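PDB 2QGO: putative Fe-S biosynthesis protein, which probably takes part in the assembly or delivery of iron-sulphur clusters. Local coordinates for residues A[27-32]-A[60-65]; A[6-11]-A[72-77]; A[17-22]-A[110-115]; A[10-15]-A[95-100]. All blocks are in the same frame, centred on the assembly; numbering follows the deposited sequence.

Overall arrangement
From the N terminus, strand 6-8 runs straight into helix 10-18, and contact 2 closes the loop from this start to strand 73-76. Contact 4 leaves from the same stretch, 10-15, and reaches on to strand 96-101, while contact 3 takes the end of the helix to strand 104-114. Contact 3 crosses both of them along the chain. Contact 1, between strand 25-30 and the turn before strand 64-65, is nested inside all three loops. Every contact reaches the same mixed sheet; contacts 3 and 4 meet through the neighbouring strands 96-101 and 104-114, whereas contacts 1 and 2 meet at Leu-28, Tyr-75 and Thr-76.

Contact 1: A[27-32]-A[60-65]; sequences ILITDD and PDYPVK
Ile-27 lays its methyl branch on the ring of Tyr-62, and that single aromatic side chain carries the whole contact from the 60-65 side. CG2 of Ile-27 stands 4.0 Å from the centroid of the Tyr-62 ring, only 20° off the ring normal, which makes this a CH-pi contact over one face. It is displaced toward the rim, with CG2 of Ile-27 3.8 Å from CG of Tyr-62. The longer branch of the isoleucine joins in more loosely, its CD1 lying 4.1 Å from CD2 of Tyr-62. With chi1 at -61°, CG1 of Ile-27 is anti to the carbonyl carbon and CG2 anti to the backbone N, from where CG2 reaches the ring. Next along the strand, Leu-28 turns its side chain away, and its backbone bonds to Tyr-75 instead. Ile-29 comes back to the tyrosine. Its CG2 approaches CE1 of Tyr-62 at 3.5 Å, obliquely to the ring, close to the hydroxyl end. Both isoleucines cross the tyrosine side chain at about a right angle, and the ring meets two residues of one strand. Asp-80 of helix 78-81 touches both Ile-29 and Tyr-62, and Lys-36 also packs on the tyrosine. Beyond Thr-30 the chain leaves the sheet, and Asp-31 uses its carboxylate to bond Ser-38 and Ile-39 in the following loop. The arrangement is that of an aromatic residue in a connecting loop lying over one side of a beta-sheet, here packing the turn before edge strand 64-65 against strand 25-30.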
loop_
_atom_site.group_PDB
_atom_site.type_symbol
_atom_site.label_atom_id
_atom_site.label_comp_id
_atom_site.label_asym_id
_atom_site.label_seq_id
_atom_site.Cartn_x
_atom_site.Cartn_y
_atom_site.Cartn_z
ATOM N N ILE A 27 1.854 -3.636 1.954
ATOM C CA ILE A 27 3.069 -2.896 1.658
ATOM C C ILE A 27 2.724 -1.685 0.807
ATOM O O ILE A 27 2.252 -1.826 -0.319
ATOM C CB ILE A 27 4.069 -3.779 0.879
ATOM C CG1 ILE A 27 4.453 -4.994 1.724
ATOM C CG2 ILE A 27 5.289 -2.961 0.475
ATOM C CD1 ILE A 27 5.247 -6.047 0.961
ATOM N N LEU A 28 2.949 -0.497 1.355
ATOM C CA LEU A 28 2.679 0.742 0.635
ATOM C C LEU A 28 3.996 1.213 0.038
ATOM O O LEU A 28 4.976 1.398 0.750
ATOM C CB LEU A 28 2.124 1.804 1.590
ATOM C CG LEU A 28 1.927 3.234 1.064
ATOM C CD1 LEU A 28 0.941 3.233 -0.111
ATOM C CD2 LEU A 28 1.408 4.130 2.205
ATOM N N ILE A 29 4.030 1.393 -1.272
ATOM C CA ILE A 29 5.255 1.835 -1.916
ATOM C C ILE A 29 4.971 2.737 -3.099
ATOM O O ILE A 29 3.835 2.836 -3.565
ATOM C CB ILE A 29 6.067 0.641 -2.419
ATOM C CG1 ILE A 29 5.229 -0.150 -3.418
ATOM C CG2 ILE A 29 6.480 -0.237 -1.251
ATOM C CD1 ILE A 29 6.001 -1.208 -4.152
ATOM N N THR A 30 6.017 3.407 -3.573
ATOM C CA THR A 30 5.889 4.272 -4.734
ATOM C C THR A 30 6.056 3.295 -5.876
ATOM O O THR A 30 6.706 2.264 -5.727
ATOM C CB THR A 30 7.034 5.301 -4.835
ATOM O OG1 THR A 30 8.257 4.607 -5.106
ATOM C CG2 THR A 30 7.183 6.079 -3.542
ATOM N N ASP A 31 5.469 3.599 -7.015
ATOM C CA ASP A 31 5.597 2.707 -8.147
ATOM C C ASP A 31 6.164 3.505 -9.308
ATOM O O ASP A 31 5.414 4.087 -10.083
ATOM C CB ASP A 31 4.227 2.136 -8.522
ATOM C CG ASP A 31 4.329 1.003 -9.512
ATOM O OD1 ASP A 31 5.429 0.815 -10.084
ATOM O OD2 ASP A 31 3.313 0.305 -9.724
ATOM N N ASP A 32 7.488 3.545 -9.415
ATOM C CA ASP A 32 8.136 4.276 -10.491
ATOM C C ASP A 32 8.617 3.320 -11.583
ATOM O O ASP A 32 9.396 3.703 -12.456
ATOM C CB ASP A 32 9.318 5.084 -9.942
ATOM C CG ASP A 32 10.413 4.210 -9.370
ATOM O OD1 ASP A 32 10.232 2.977 -9.301
ATOM O OD2 ASP A 32 11.461 4.760 -8.985
ATOM N N PRO A 60 11.096 -9.129 4.083
ATOM C CA PRO A 60 12.225 -8.448 4.729
ATOM C C PRO A 60 12.735 -7.199 4.001
ATOM O O PRO A 60 13.396 -6.359 4.607
ATOM C CB PRO A 60 13.282 -9.555 4.850
ATOM C CG PRO A 60 12.886 -10.552 3.784
ATOM C CD PRO A 60 11.384 -10.558 3.880
ATOM N N ASP A 61 12.437 -7.071 2.711
ATOM C CA ASP A 61 12.855 -5.883 1.964
ATOM C C ASP A 61 11.992 -4.674 2.354
ATOM O O ASP A 61 12.299 -3.537 1.986
ATOM C CB ASP A 61 12.730 -6.106 0.453
ATOM C CG ASP A 61 13.890 -6.906 -0.127
ATOM O OD1 ASP A 61 14.799 -7.313 0.642
ATOM O OD2 ASP A 61 13.890 -7.123 -1.365
ATOM N N TYR A 62 10.914 -4.924 3.093
ATOM C CA TYR A 62 10.000 -3.858 3.521
ATOM C C TYR A 62 9.678 -4.062 4.998
ATOM O O TYR A 62 8.563 -4.451 5.350
ATOM C CB TYR A 62 8.714 -3.924 2.696
ATOM C CG TYR A 62 8.936 -3.708 1.218
ATOM C CD1 TYR A 62 9.056 -2.426 0.691
ATOM C CD2 TYR A 62 9.067 -4.788 0.351
ATOM C CE1 TYR A 62 9.309 -2.223 -0.668
ATOM C CE2 TYR A 62 9.318 -4.598 -1.009
ATOM C CZ TYR A 62 9.439 -3.311 -1.508
ATOM O OH TYR A 62 9.702 -3.113 -2.839
ATOM N N PRO A 63 10.645 -3.764 5.883
ATOM C CA PRO A 63 10.547 -3.908 7.334
ATOM C C PRO A 63 9.964 -2.770 8.154
ATOM O O PRO A 63 9.600 -2.975 9.314
ATOM C CB PRO A 63 11.991 -4.156 7.721
ATOM C CG PRO A 63 12.681 -3.119 6.881
ATOM C CD PRO A 63 11.977 -3.241 5.517
ATOM N N VAL A 64 9.894 -1.578 7.573
ATOM C CA VAL A 64 9.393 -0.418 8.295
ATOM C C VAL A 64 7.883 -0.399 8.483
ATOM O O VAL A 64 7.117 -0.388 7.520
ATOM C CB VAL A 64 9.821 0.874 7.597
ATOM C CG1 VAL A 64 9.446 2.080 8.466
ATOM C CG2 VAL A 64 11.314 0.835 7.323
ATOM N N LYS A 65 7.462 -0.374 9.741
ATOM C CA LYS A 65 6.048 -0.369 10.058
ATOM C C LYS A 65 5.449 1.021 10.005
ATOM O O LYS A 65 6.059 1.995 10.442
ATOM C CB LYS A 65 5.816 -0.962 11.448
ATOM C CG LYS A 65 6.153 -2.439 11.545
ATOM C CD LYS A 65 5.907 -2.967 12.952
ATOM C CE LYS A 65 6.136 -4.468 13.020
ATOM N NZ LYS A 65 6.007 -4.982 14.420
#

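Contact 2: A[6-11]-A[72-77]; sequences IKFTDN and VKIYTS
Phe-8 and Val-72 approach from opposite directions, and the contact they begin is apolar throughout. Among the aromatic contacts, both methyls of Val-72 lie on one side of the ring plane, by its CE1-CZ end: CG2 of Val-72 lies 3.8 Å from CE1 of Phe-8, and CG1 of Val-72 lies 3.9 Å from CZ of Phe-8. The approach of CG2 is oblique to the ring. Ile-74 takes the next position along the rim, where its CD1 sits near the ring plane at the edge, 4.1 Å from CZ of Phe-8. The isoleucine gets there because its CG1 is trans to the backbone N (chi1 177°), a nearly straight chain that carries CD1 forward to the ring. The purely aliphatic part is smaller and looser: the CG2 methyls of Ile-6 and Ile-74 face each other at 4.2 Å. Ile-6 and Phe-8, two residues apart on one strand, thus direct their side chains to the same opposing segment, and all four touching residues are buried. The two segments share no backbone bond. Lys-73 is the centre of an inverse gamma turn, with a weak bond from Ile-74 N to Val-72 O, and its backbone bonds to Leu-26. Around this packing, strand 6-8 is bonded to strand 88-93, whose Met-88 and Met-90 touch Ile-6 and Phe-8. Strand 25-30 lines the other segment, with Leu-26 against Val-72 and Leu-28 against Ile-74. Past Phe-8, Thr-9 caps the start of helix 10-18 through Ala-12 N.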
loop_
_atom_site.group_PDB
_atom_site.type_symbol
_atom_site.label_atom_id
_atom_site.label_comp_id
_atom_site.label_asym_id
_atom_site.label_seq_id
_atom_site.Cartn_x
_atom_site.Cartn_y
_atom_site.Cartn_z
ATOM N N ILE A 6 -0.673 6.194 9.622
ATOM C CA ILE A 6 -1.712 6.248 8.613
ATOM C C ILE A 6 -3.065 5.875 9.179
ATOM O O ILE A 6 -3.159 5.123 10.145
ATOM C CB ILE A 6 -1.377 5.280 7.447
ATOM C CG1 ILE A 6 -2.311 5.526 6.263
ATOM C CG2 ILE A 6 -1.505 3.822 7.916
ATOM C CD1 ILE A 6 -1.939 4.724 5.018
ATOM N N LYS A 7 -4.113 6.400 8.567
ATOM C CA LYS A 7 -5.473 6.088 8.988
ATOM C C LYS A 7 -6.279 5.756 7.738
ATOM O O LYS A 7 -6.073 6.366 6.682
ATOM C CB LYS A 7 -6.110 7.280 9.726
ATOM C CG LYS A 7 -7.473 6.948 10.328
ATOM C CD LYS A 7 -7.902 7.961 11.383
ATOM C CE LYS A 7 -9.067 7.420 12.233
ATOM N NZ LYS A 7 -9.478 8.383 13.308
ATOM N N PHE A 8 -7.171 4.773 7.851
ATOM C CA PHE A 8 -8.021 4.371 6.731
ATOM C C PHE A 8 -9.451 4.793 7.050
ATOM O O PHE A 8 -9.981 4.440 8.105
ATOM C CB PHE A 8 -8.009 2.852 6.530
ATOM C CG PHE A 8 -6.645 2.267 6.281
ATOM C CD1 PHE A 8 -5.778 2.013 7.338
ATOM C CD2 PHE A 8 -6.232 1.952 4.987
ATOM C CE1 PHE A 8 -4.513 1.449 7.114
ATOM C CE2 PHE A 8 -4.967 1.386 4.750
ATOM C CZ PHE A 8 -4.113 1.136 5.819
ATOM N N THR A 9 -10.080 5.541 6.148
ATOM C CA THR A 9 -11.455 5.972 6.370
ATOM C C THR A 9 -12.379 4.751 6.354
ATOM O O THR A 9 -11.962 3.650 5.984
ATOM C CB THR A 9 -11.926 6.959 5.272
ATOM O OG1 THR A 9 -12.015 6.279 4.012
ATOM C CG2 THR A 9 -10.955 8.123 5.154
ATOM N N ASP A 10 -13.632 4.943 6.753
ATOM C CA ASP A 10 -14.579 3.838 6.764
ATOM C C ASP A 10 -14.740 3.218 5.381
ATOM O O ASP A 10 -14.808 1.997 5.243
ATOM C CB ASP A 10 -15.951 4.293 7.284
ATOM C CG ASP A 10 -15.942 4.587 8.776
ATOM O OD1 ASP A 10 -15.233 3.871 9.527
ATOM O OD2 ASP A 10 -16.652 5.526 9.206
ATOM N N ASN A 11 -14.805 4.058 4.357
ATOM C CA ASN A 11 -14.967 3.575 2.991
ATOM C C ASN A 11 -13.737 2.813 2.501
ATOM O O ASN A 11 -13.864 1.858 1.732
ATOM C CB ASN A 11 -15.295 4.745 2.058
ATOM C CG ASN A 11 -16.655 5.366 2.362
ATOM O OD1 ASN A 11 -17.348 4.944 3.290
ATOM N ND2 ASN A 11 -17.039 6.371 1.586
ATOM N N VAL A 72 -3.887 -2.715 11.303
ATOM C CA VAL A 72 -3.510 -3.083 9.953
ATOM C C VAL A 72 -2.007 -3.331 9.925
ATOM O O VAL A 72 -1.222 -2.509 10.404
ATOM C CB VAL A 72 -3.873 -1.959 8.955
ATOM C CG1 VAL A 72 -3.401 -2.323 7.552
ATOM C CG2 VAL A 72 -5.380 -1.731 8.970
ATOM N N LYS A 73 -1.609 -4.473 9.380
ATOM C CA LYS A 73 -0.193 -4.804 9.283
ATOM C C LYS A 73 0.321 -4.212 7.973
ATOM O O LYS A 73 0.378 -4.899 6.954
ATOM C CB LYS A 73 -0.012 -6.319 9.302
ATOM C CG LYS A 73 -0.556 -6.961 10.569
ATOM C CD LYS A 73 -0.504 -8.473 10.502
ATOM C CE LYS A 73 -0.941 -9.079 11.815
ATOM N NZ LYS A 73 -0.934 -10.571 11.755
ATOM N N ILE A 74 0.667 -2.928 8.012
ATOM C CA ILE A 74 1.148 -2.220 6.830
ATOM C C ILE A 74 2.605 -1.803 6.966
ATOM O O ILE A 74 3.016 -1.263 7.987
ATOM C CB ILE A 74 0.249 -0.980 6.523
ATOM C CG1 ILE A 74 0.808 -0.203 5.326
ATOM C CG2 ILE A 74 0.124 -0.088 7.762
ATOM C CD1 ILE A 74 -0.154 0.833 4.766
ATOM N N TYR A 75 3.376 -2.055 5.914
ATOM C CA TYR A 75 4.808 -1.764 5.891
ATOM C C TYR A 75 5.258 -0.941 4.688
ATOM O O TYR A 75 4.484 -0.670 3.774
ATOM C CB TYR A 75 5.592 -3.075 5.860
ATOM C CG TYR A 75 5.392 -3.960 7.065
ATOM C CD1 TYR A 75 6.380 -4.063 8.038
ATOM C CD2 TYR A 75 4.221 -4.701 7.232
ATOM C CE1 TYR A 75 6.215 -4.886 9.152
ATOM C CE2 TYR A 75 4.040 -5.532 8.355
ATOM C CZ TYR A 75 5.049 -5.617 9.311
ATOM O OH TYR A 75 4.910 -6.424 10.425
ATOM N N THR A 76 6.536 -0.570 4.710
ATOM C CA THR A 76 7.167 0.168 3.626
ATOM C C THR A 76 8.681 -0.005 3.769
ATOM O O THR A 76 9.142 -0.754 4.627
ATOM C CB THR A 76 6.801 1.665 3.658
ATOM O OG1 THR A 76 7.137 2.261 2.400
ATOM C CG2 THR A 76 7.552 2.387 4.768
ATOM N N SER A 77 9.452 0.665 2.920
ATOM C CA SER A 77 10.906 0.558 2.983
ATOM C C SER A 77 11.545 1.911 3.260
ATOM O O SER A 77 10.880 2.950 3.215
ATOM C CB SER A 77 11.467 -0.028 1.677
ATOM O OG SER A 77 11.253 0.828 0.567
#

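Contact 3: A[17-22]-A[110-115]; sequences KRREIL and VDIGNG
The chain leaving helix 10-18 runs past strand 104-114 with CA atoms 9.6 Å apart at Arg-19 and Ile-112 and 9.4 Å apart at Ile-21 and Asn-114, a spacing that only side chains bridge. A Schellman motif ends the helix, with Glu-20 at positive phi (56°) and its N bonded to Lys-17 O, and the turn brings Ile-21 round to the sheet. Ile-21 and Ile-112 then reach toward each other tip to tip: CD1 of Ile-21 is 4.0 Å from CD1 of Ile-112 and just as near to its CG2. The CG1 branch of Ile-21 stands between the backbone N and the carbonyl carbon (chi1 60°), and from there, extended at chi2, it carries CD1 to Ile-112. Arg-19 approaches the same isoleucine differently. Its chain bends at chi2 and chi3 and slides past Ile-112 in the opposite direction, leaving NH2 of Arg-19 4.2 Å from CG2 of Ile-112, oblique to the guanidinium plane. Trp-54 of strand 50-55 packs on both isoleucines, and Tyr-15 adds to the cover on Ile-112. The chemistry is therefore graded, from a buried aliphatic contact at Ile-21 to an exposed arginine whose NH2 approaches Ile-112 loosely, with no polar bond between them.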
loop_
_atom_site.group_PDB
_atom_site.type_symbol
_atom_site.label_atom_id
_atom_site.label_comp_id
_atom_site.label_asym_id
_atom_site.label_seq_id
_atom_site.Cartn_x
_atom_site.Cartn_y
_atom_site.Cartn_z
ATOM N N LYS A 17 -11.874 -4.678 2.758
ATOM C CA LYS A 17 -12.603 -5.858 3.212
ATOM C C LYS A 17 -13.277 -6.582 2.042
ATOM O O LYS A 17 -13.206 -7.808 1.946
ATOM C CB LYS A 17 -13.669 -5.464 4.235
ATOM C CG LYS A 17 -13.193 -5.428 5.675
ATOM C CD LYS A 17 -14.291 -4.864 6.595
ATOM C CE LYS A 17 -13.834 -4.837 8.040
ATOM N NZ LYS A 17 -14.736 -4.035 8.942
ATOM N N ARG A 18 -13.943 -5.829 1.165
ATOM C CA ARG A 18 -14.607 -6.422 -0.000
ATOM C C ARG A 18 -13.585 -7.136 -0.872
ATOM O O ARG A 18 -13.920 -8.057 -1.609
ATOM C CB ARG A 18 -15.288 -5.352 -0.860
ATOM C CG ARG A 18 -16.390 -4.574 -0.170
ATOM C CD ARG A 18 -17.105 -3.656 -1.168
ATOM N NE ARG A 18 -17.389 -2.347 -0.589
ATOM C CZ ARG A 18 -16.722 -1.237 -0.887
ATOM N NH1 ARG A 18 -15.733 -1.267 -1.765
ATOM N NH2 ARG A 18 -17.033 -0.093 -0.299
ATOM N N ARG A 19 -12.339 -6.678 -0.796
ATOM C CA ARG A 19 -11.251 -7.263 -1.566
ATOM C C ARG A 19 -10.515 -8.345 -0.770
ATOM O O ARG A 19 -9.539 -8.931 -1.241
ATOM C CB ARG A 19 -10.296 -6.153 -2.018
ATOM C CG ARG A 19 -10.886 -5.268 -3.135
ATOM C CD ARG A 19 -10.768 -5.958 -4.498
ATOM N NE ARG A 19 -9.515 -5.608 -5.161
ATOM C CZ ARG A 19 -9.024 -6.208 -6.242
ATOM N NH1 ARG A 19 -9.664 -7.220 -6.815
ATOM N NH2 ARG A 19 -7.881 -5.785 -6.758
ATOM N N GLU A 20 -10.996 -8.600 0.441
ATOM C CA GLU A 20 -10.430 -9.622 1.320
ATOM C C GLU A 20 -8.946 -9.465 1.625
ATOM O O GLU A 20 -8.242 -10.463 1.750
ATOM C CB GLU A 20 -10.635 -11.016 0.711
ATOM C CG GLU A 20 -12.076 -11.381 0.363
ATOM C CD GLU A 20 -12.982 -11.449 1.573
ATOM O OE1 GLU A 20 -12.468 -11.566 2.711
ATOM O OE2 GLU A 20 -14.216 -11.396 1.386
ATOM N N ILE A 21 -8.460 -8.236 1.760
ATOM C CA ILE A 21 -7.041 -8.047 2.030
ATOM C C ILE A 21 -6.716 -7.198 3.262
ATOM O O ILE A 21 -5.552 -6.930 3.530
ATOM C CB ILE A 21 -6.341 -7.402 0.819
ATOM C CG1 ILE A 21 -6.983 -6.044 0.529
ATOM C CG2 ILE A 21 -6.418 -8.333 -0.391
ATOM C CD1 ILE A 21 -6.104 -5.117 -0.275
ATOM N N LEU A 22 -7.740 -6.776 4.003
ATOM C CA LEU A 22 -7.533 -5.935 5.181
ATOM C C LEU A 22 -6.740 -6.633 6.289
ATOM O O LEU A 22 -6.070 -5.991 7.096
ATOM C CB LEU A 22 -8.886 -5.471 5.730
ATOM C CG LEU A 22 -8.861 -4.509 6.928
ATOM C CD1 LEU A 22 -8.140 -3.218 6.562
ATOM C CD2 LEU A 22 -10.282 -4.221 7.363
ATOM N N VAL A 110 -4.625 4.964 -6.286
ATOM C CA VAL A 110 -3.671 3.971 -5.804
ATOM C C VAL A 110 -4.104 2.582 -6.260
ATOM O O VAL A 110 -5.267 2.201 -6.109
ATOM C CB VAL A 110 -3.587 3.969 -4.250
ATOM C CG1 VAL A 110 -2.546 2.949 -3.785
ATOM C CG2 VAL A 110 -3.244 5.367 -3.730
ATOM N N ASP A 111 -3.162 1.827 -6.814
ATOM C CA ASP A 111 -3.448 0.476 -7.282
ATOM C C ASP A 111 -3.213 -0.573 -6.193
ATOM O O ASP A 111 -2.486 -0.343 -5.229
ATOM C CB ASP A 111 -2.572 0.131 -8.491
ATOM C CG ASP A 111 -2.703 1.137 -9.610
ATOM O OD1 ASP A 111 -3.850 1.444 -10.016
ATOM O OD2 ASP A 111 -1.659 1.621 -10.095
ATOM N N ILE A 112 -3.855 -1.720 -6.349
ATOM C CA ILE A 112 -3.690 -2.819 -5.416
ATOM C C ILE A 112 -3.165 -4.012 -6.199
ATOM O O ILE A 112 -3.690 -4.349 -7.260
ATOM C CB ILE A 112 -5.019 -3.225 -4.764
ATOM C CG1 ILE A 112 -5.454 -2.157 -3.753
ATOM C CG2 ILE A 112 -4.869 -4.593 -4.090
ATOM C CD1 ILE A 112 -6.819 -2.428 -3.169
ATOM N N GLY A 113 -2.129 -4.651 -5.673
ATOM C CA GLY A 113 -1.578 -5.798 -6.356
ATOM C C GLY A 113 -1.254 -6.967 -5.452
ATOM O O GLY A 113 -0.764 -6.794 -4.332
ATOM N N ASN A 114 -1.562 -8.159 -5.950
ATOM C CA ASN A 114 -1.280 -9.410 -5.263
ATOM C C ASN A 114 0.232 -9.611 -5.429
ATOM O O ASN A 114 0.698 -9.936 -6.516
ATOM C CB ASN A 114 -2.033 -10.550 -5.951
ATOM C CG ASN A 114 -1.713 -11.907 -5.360
ATOM O OD1 ASN A 114 -0.599 -12.151 -4.894
ATOM N ND2 ASN A 114 -2.688 -12.806 -5.393
ATOM N N GLY A 115 0.982 -9.421 -4.348
ATOM C CA GLY A 115 2.428 -9.551 -4.403
ATOM C C GLY A 115 2.979 -10.849 -4.970
ATOM O O GLY A 115 3.858 -10.844 -5.836
#

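Contact 4: A[10-15]-A[95-100]; sequences DNAVDY and GSLSLS
Tyr-15 meets Leu-97 of strand 96-101 where helix 10-18 packs on the mixed sheet. CD2 and CE2 of Tyr-15 are the ring atoms nearest the leucine fork, which approaches obliquely. CE2 of Tyr-15 lies 3.9 Å from CG of Leu-97, and the two methyls follow, with CD1 of Leu-97 4.1 Å from CE2 of Tyr-15 and CD2 of Leu-97 4.1 Å from CD2 of Tyr-15. The two side chains are set at a slant to each other. One helical turn earlier, Ala-12 makes a looser touch. Tyr-15 extends from the helix with chi1 at 177°, its CG trans to the backbone N, which carries the ring out toward the sheet. Leu-97 has a chi1 of -92°, off the staggered values, and its methyl-bearing end comes nearer to the helix than its first bond suggests. Further out, Tyr-92 stacks with the ring of Tyr-15, while Met-90, Val-110 and Ile-112 pack round Leu-97. The backbone of Leu-97 is held by bonding to Val-110 on the adjacent strand. At the alanine itself, CB of Ala-12 stands 4.5 Å from CD2 of Leu-97.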
loop_
_atom_site.group_PDB
_atom_site.type_symbol
_atom_site.label_atom_id
_atom_site.label_comp_id
_atom_site.label_asym_id
_atom_site.label_seq_id
_atom_site.Cartn_x
_atom_site.Cartn_y
_atom_site.Cartn_z
ATOM N N ASP A 10 -13.632 4.943 6.753
ATOM C CA ASP A 10 -14.579 3.838 6.764
ATOM C C ASP A 10 -14.740 3.218 5.381
ATOM O O ASP A 10 -14.808 1.997 5.243
ATOM C CB ASP A 10 -15.951 4.293 7.284
ATOM C CG ASP A 10 -15.942 4.587 8.776
ATOM O OD1 ASP A 10 -15.233 3.871 9.527
ATOM O OD2 ASP A 10 -16.652 5.526 9.206
ATOM N N ASN A 11 -14.805 4.058 4.357
ATOM C CA ASN A 11 -14.967 3.575 2.991
ATOM C C ASN A 11 -13.737 2.813 2.501
ATOM O O ASN A 11 -13.864 1.858 1.732
ATOM C CB ASN A 11 -15.295 4.745 2.058
ATOM C CG ASN A 11 -16.655 5.366 2.362
ATOM O OD1 ASN A 11 -17.348 4.944 3.290
ATOM N ND2 ASN A 11 -17.039 6.371 1.586
ATOM N N ALA A 12 -12.548 3.225 2.942
ATOM C CA ALA A 12 -11.327 2.531 2.548
ATOM C C ALA A 12 -11.315 1.158 3.224
ATOM O O ALA A 12 -11.008 0.145 2.594
ATOM C CB ALA A 12 -10.097 3.333 2.960
ATOM N N VAL A 13 -11.661 1.131 4.511
ATOM C CA VAL A 13 -11.702 -0.118 5.268
ATOM C C VAL A 13 -12.704 -1.098 4.647
ATOM O O VAL A 13 -12.399 -2.278 4.452
ATOM C CB VAL A 13 -12.099 0.135 6.745
ATOM C CG1 VAL A 13 -12.474 -1.181 7.424
ATOM C CG2 VAL A 13 -10.950 0.802 7.478
ATOM N N ASP A 14 -13.903 -0.609 4.345
ATOM C CA ASP A 14 -14.924 -1.455 3.736
ATOM C C ASP A 14 -14.409 -2.039 2.433
ATOM O O ASP A 14 -14.545 -3.235 2.179
ATOM C CB ASP A 14 -16.195 -0.664 3.449
ATOM C CG ASP A 14 -17.030 -0.448 4.684
ATOM O OD1 ASP A 14 -16.764 -1.110 5.718
ATOM O OD2 ASP A 14 -17.962 0.383 4.618
ATOM N N TYR A 15 -13.811 -1.183 1.612
ATOM C CA TYR A 15 -13.279 -1.622 0.331
ATOM C C TYR A 15 -12.211 -2.711 0.511
ATOM O O TYR A 15 -12.287 -3.776 -0.101
ATOM C CB TYR A 15 -12.704 -0.421 -0.430
ATOM C CG TYR A 15 -12.053 -0.792 -1.744
ATOM C CD1 TYR A 15 -12.814 -1.193 -2.837
ATOM C CD2 TYR A 15 -10.665 -0.778 -1.876
ATOM C CE1 TYR A 15 -12.201 -1.581 -4.043
ATOM C CE2 TYR A 15 -10.044 -1.163 -3.065
ATOM C CZ TYR A 15 -10.818 -1.565 -4.147
ATOM O OH TYR A 15 -10.192 -1.964 -5.307
ATOM N N GLY A 95 -14.733 5.125 -7.047
ATOM C CA GLY A 95 -14.162 3.856 -7.464
ATOM C C GLY A 95 -12.654 3.725 -7.347
ATOM O O GLY A 95 -12.061 2.840 -7.969
ATOM N N SER A 96 -12.013 4.578 -6.557
ATOM C CA SER A 96 -10.565 4.482 -6.427
ATOM C C SER A 96 -10.009 4.743 -5.030
ATOM O O SER A 96 -10.581 5.490 -4.242
ATOM C CB SER A 96 -9.903 5.436 -7.421
ATOM O OG SER A 96 -10.441 6.747 -7.291
ATOM N N LEU A 97 -8.885 4.099 -4.732
ATOM C CA LEU A 97 -8.203 4.287 -3.457
ATOM C C LEU A 97 -7.390 5.558 -3.627
ATOM O O LEU A 97 -6.756 5.751 -4.659
ATOM C CB LEU A 97 -7.247 3.126 -3.167
ATOM C CG LEU A 97 -7.727 1.909 -2.373
ATOM C CD1 LEU A 97 -6.589 0.901 -2.275
ATOM C CD2 LEU A 97 -8.179 2.338 -0.976
ATOM N N SER A 98 -7.410 6.427 -2.627
ATOM C CA SER A 98 -6.653 7.664 -2.701
ATOM C C SER A 98 -5.835 7.838 -1.426
ATOM O O SER A 98 -6.326 7.589 -0.323
ATOM C CB SER A 98 -7.597 8.850 -2.864
ATOM O OG SER A 98 -8.383 9.019 -1.694
ATOM N N LEU A 99 -4.588 8.263 -1.589
ATOM C CA LEU A 99 -3.686 8.477 -0.469
ATOM C C LEU A 99 -3.349 9.959 -0.338
ATOM O O LEU A 99 -3.060 10.627 -1.329
ATOM C CB LEU A 99 -2.401 7.678 -0.669
ATOM C CG LEU A 99 -1.336 7.855 0.417
ATOM C CD1 LEU A 99 -1.794 7.178 1.719
ATOM C CD2 LEU A 99 -0.025 7.269 -0.066
ATOM N N SER A 100 -3.381 10.463 0.892
ATOM C CA SER A 100 -3.086 11.864 1.159
ATOM C C SER A 100 -2.432 12.030 2.524
ATOM O O SER A 100 -2.357 11.088 3.310
ATOM C CB SER A 100 -4.375 12.690 1.118
ATOM O OG SER A 100 -5.289 12.264 2.122
#